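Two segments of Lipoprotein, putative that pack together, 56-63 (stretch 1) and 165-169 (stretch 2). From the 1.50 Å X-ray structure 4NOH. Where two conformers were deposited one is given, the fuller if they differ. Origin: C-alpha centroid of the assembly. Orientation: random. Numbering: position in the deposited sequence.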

# COMPACT_ATOMS: atom_id res chain seq x y z
N VAL A 56 -5.44 -5.58 5.54
CA VAL A 56 -5.40 -5.85 6.99
C VAL A 56 -5.27 -7.35 7.27
O VAL A 56 -4.55 -7.74 8.17
CB VAL A 56 -6.63 -5.24 7.71
CG1 VAL A 56 -6.73 -5.70 9.17
CG2 VAL A 56 -6.58 -3.72 7.67
N LYS A 57 -5.95 -8.18 6.49
CA LYS A 57 -5.86 -9.63 6.68
C LYS A 57 -4.47 -10.15 6.38
O LYS A 57 -4.09 -11.20 6.91
CB LYS A 57 -6.93 -10.37 5.86
CG LYS A 57 -8.32 -10.19 6.42
CD LYS A 57 -9.38 -10.99 5.68
CE LYS A 57 -9.55 -10.51 4.26
NZ LYS A 57 -10.71 -11.13 3.57
N GLU A 58 -3.68 -9.42 5.57
CA GLU A 58 -2.27 -9.80 5.33
C GLU A 58 -1.30 -9.07 6.25
O GLU A 58 -0.09 -9.14 6.07
CB GLU A 58 -1.84 -9.55 3.88
CG GLU A 58 -2.75 -10.20 2.88
CD GLU A 58 -2.93 -11.67 3.14
OE1 GLU A 58 -1.93 -12.36 3.49
OE2 GLU A 58 -4.07 -12.14 3.01
N ASN A 59 -1.83 -8.36 7.25
CA ASN A 59 -1.03 -7.61 8.21
C ASN A 59 -0.14 -6.60 7.52
O ASN A 59 0.96 -6.31 7.98
CB ASN A 59 -0.18 -8.55 9.10
CG ASN A 59 -1.01 -9.33 10.12
OD1 ASN A 59 -2.23 -9.33 10.08
ND2 ASN A 59 -0.34 -9.98 11.05
N MSE A 60 -0.64 -6.01 6.43
CA MSE A 60 0.18 -5.09 5.63
C MSE A 60 -0.01 -3.64 5.88
O MSE A 60 0.76 -2.83 5.39
CB MSE A 60 0.05 -5.43 4.13
CG MSE A 60 1.00 -6.55 3.71
SE MSE A 60 2.94 -6.12 4.03
CE MSE A 60 3.24 -7.53 5.34
N LEU A 61 -1.07 -3.29 6.61
CA LEU A 61 -1.27 -1.92 7.07
C LEU A 61 -0.74 -1.87 8.48
O LEU A 61 -1.26 -2.54 9.37
CB LEU A 61 -2.72 -1.47 6.97
CG LEU A 61 -3.23 -1.14 5.55
CD1 LEU A 61 -4.72 -0.98 5.57
CD2 LEU A 61 -2.61 0.16 5.05
N LYS A 62 0.28 -1.06 8.71
CA LYS A 62 0.96 -1.07 9.99
C LYS A 62 1.08 0.30 10.62
O LYS A 62 1.47 1.26 9.96
CB LYS A 62 2.39 -1.64 9.79
CG LYS A 62 2.43 -3.02 9.10
CD LYS A 62 3.78 -3.70 9.24
CE LYS A 62 3.80 -5.07 8.58
NZ LYS A 62 5.08 -5.81 8.82
N LYS A 63 0.75 0.38 11.91
CA LYS A 63 0.86 1.62 12.64
C LYS A 63 2.32 1.84 12.97
O LYS A 63 3.02 0.90 13.37
CB LYS A 63 0.05 1.58 13.93
CG LYS A 63 0.09 2.89 14.71
CD LYS A 63 -0.48 2.77 16.14
CE LYS A 63 -1.71 1.89 16.23
NZ LYS A 63 -1.36 0.44 16.37
N MSE A 165 11.63 -4.15 1.70
CA MSE A 165 11.59 -5.38 2.47
C MSE A 165 10.64 -5.20 3.62
O MSE A 165 10.66 -4.17 4.33
CB MSE A 165 12.94 -5.68 3.10
CG MSE A 165 14.01 -5.91 2.03
SE MSE A 165 13.86 -7.67 1.16
CE MSE A 165 13.48 -8.90 2.64
N VAL A 166 9.86 -6.24 3.88
CA VAL A 166 8.90 -6.19 4.94
C VAL A 166 8.82 -7.51 5.69
O VAL A 166 9.12 -8.56 5.15
CB VAL A 166 7.48 -5.85 4.40
CG1 VAL A 166 7.49 -4.56 3.59
CG2 VAL A 166 6.88 -6.99 3.57
N GLU A 167 8.42 -7.44 6.96
CA GLU A 167 8.19 -8.64 7.75
C GLU A 167 6.76 -9.11 7.46
O GLU A 167 5.81 -8.33 7.57
CB GLU A 167 8.41 -8.38 9.24
CG GLU A 167 9.86 -8.03 9.52
CD GLU A 167 10.20 -7.97 10.99
OE1 GLU A 167 9.29 -7.84 11.83
OE2 GLU A 167 11.41 -8.05 11.30
N VAL A 168 6.63 -10.37 7.08
CA VAL A 168 5.31 -10.88 6.75
C VAL A 168 4.60 -11.42 7.98
O VAL A 168 5.22 -11.67 9.02
CB VAL A 168 5.36 -11.88 5.58
CG1 VAL A 168 5.72 -11.12 4.31
CG2 VAL A 168 6.34 -12.99 5.84
N LYS A 169 3.28 -11.55 7.87
CA LYS A 169 2.43 -12.00 8.98
C LYS A 169 2.92 -13.30 9.64
O LYS A 169 2.61 -13.56 10.81
CB LYS A 169 1.00 -12.20 8.49
CG LYS A 169 0.88 -13.26 7.41
CD LYS A 169 -0.54 -13.43 6.95
CE LYS A 169 -0.60 -14.41 5.80
NZ LYS A 169 -1.96 -14.43 5.21
OXT LYS A 169 3.61 -14.12 9.03
O HOH W 1 2.02 -10.81 5.35

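A chain terminus that leaves its last strand has few backbone partners left, and long side chains often do the work of fastening it down. The end of this lipoprotein is a compact example. Stretch 1 leaves a helix at Glu58, turns through Asn59 and Met60, and enters a strand at Leu61; stretch 2 leaves its strand after Val166 and runs to the C-terminal Lys169. The turn is closed by a hydrogen bond from Asn59 N to Val56 O (2.9 Å), and Asn59 adopts positive phi (58°), which helps swing the chain out of the helical path. Across the interface no direct backbone-to-backbone hydrogen bond forms. The closest CA atoms across the contact are those of Asn59 and Lys169, 5.6 Å apart, and a water bridges nearby, donating to Glu58 O (2.8 Å) and accepting from Lys169 N (2.9 Å).

Lys62 and Lys169 show how an extended side chain carries charge to a distant acceptor. Lys62 points its CA-to-CB bond toward stretch 2 and, after an m chi1, runs t, t, t, so that NZ donates to Glu167 O at 2.9 Å. The acceptor is a backbone carbonyl, and the same ammonium group is also hydrogen-bonded elsewhere in the structure, as befits a buried charge. Lys169 makes the reciprocal reach: chi1 is p and the remaining torsions are t, carrying NZ back to Glu58 OE1. Lys169 NZ lies 2.7 Å from Glu58 OE1, both a hydrogen bond and a salt bridge. Glu58 reaches its partner differently. Its CA-to-CB bond points sideways, but chi1 and chi2, both m, fold the chain so that the carboxylate comes nearer to stretch 2. One side chain is extended and the other bent, and the charged ends meet. Along the way, Lys169 CB packs against the Asn59 side-chain amide, and Lys169 CD lies 4.2 Å from Lys57 O, so the aliphatic part of the lysine also contributes to the contact.

Between these polar links sits selenomethionine Met60. Its CA-to-CB bond is also sideways, yet two m torsions and a chi3 of 116°, between the usual wells, bring its end nearer to stretch 2. The flexible selenoether linkage lets one residue touch two valines: SE lies 4.1 Å from Val166 CG2, while CE lies 4.5 Å from Val168 CG1. Met60 CE also approaches Glu167 O at 3.5 Å, the same carbonyl oxygen that accepts from Lys62 NZ. Val166 directs its CA-to-CB bond toward stretch 1, whereas that of Val168 points away, consistent with its smaller covered area.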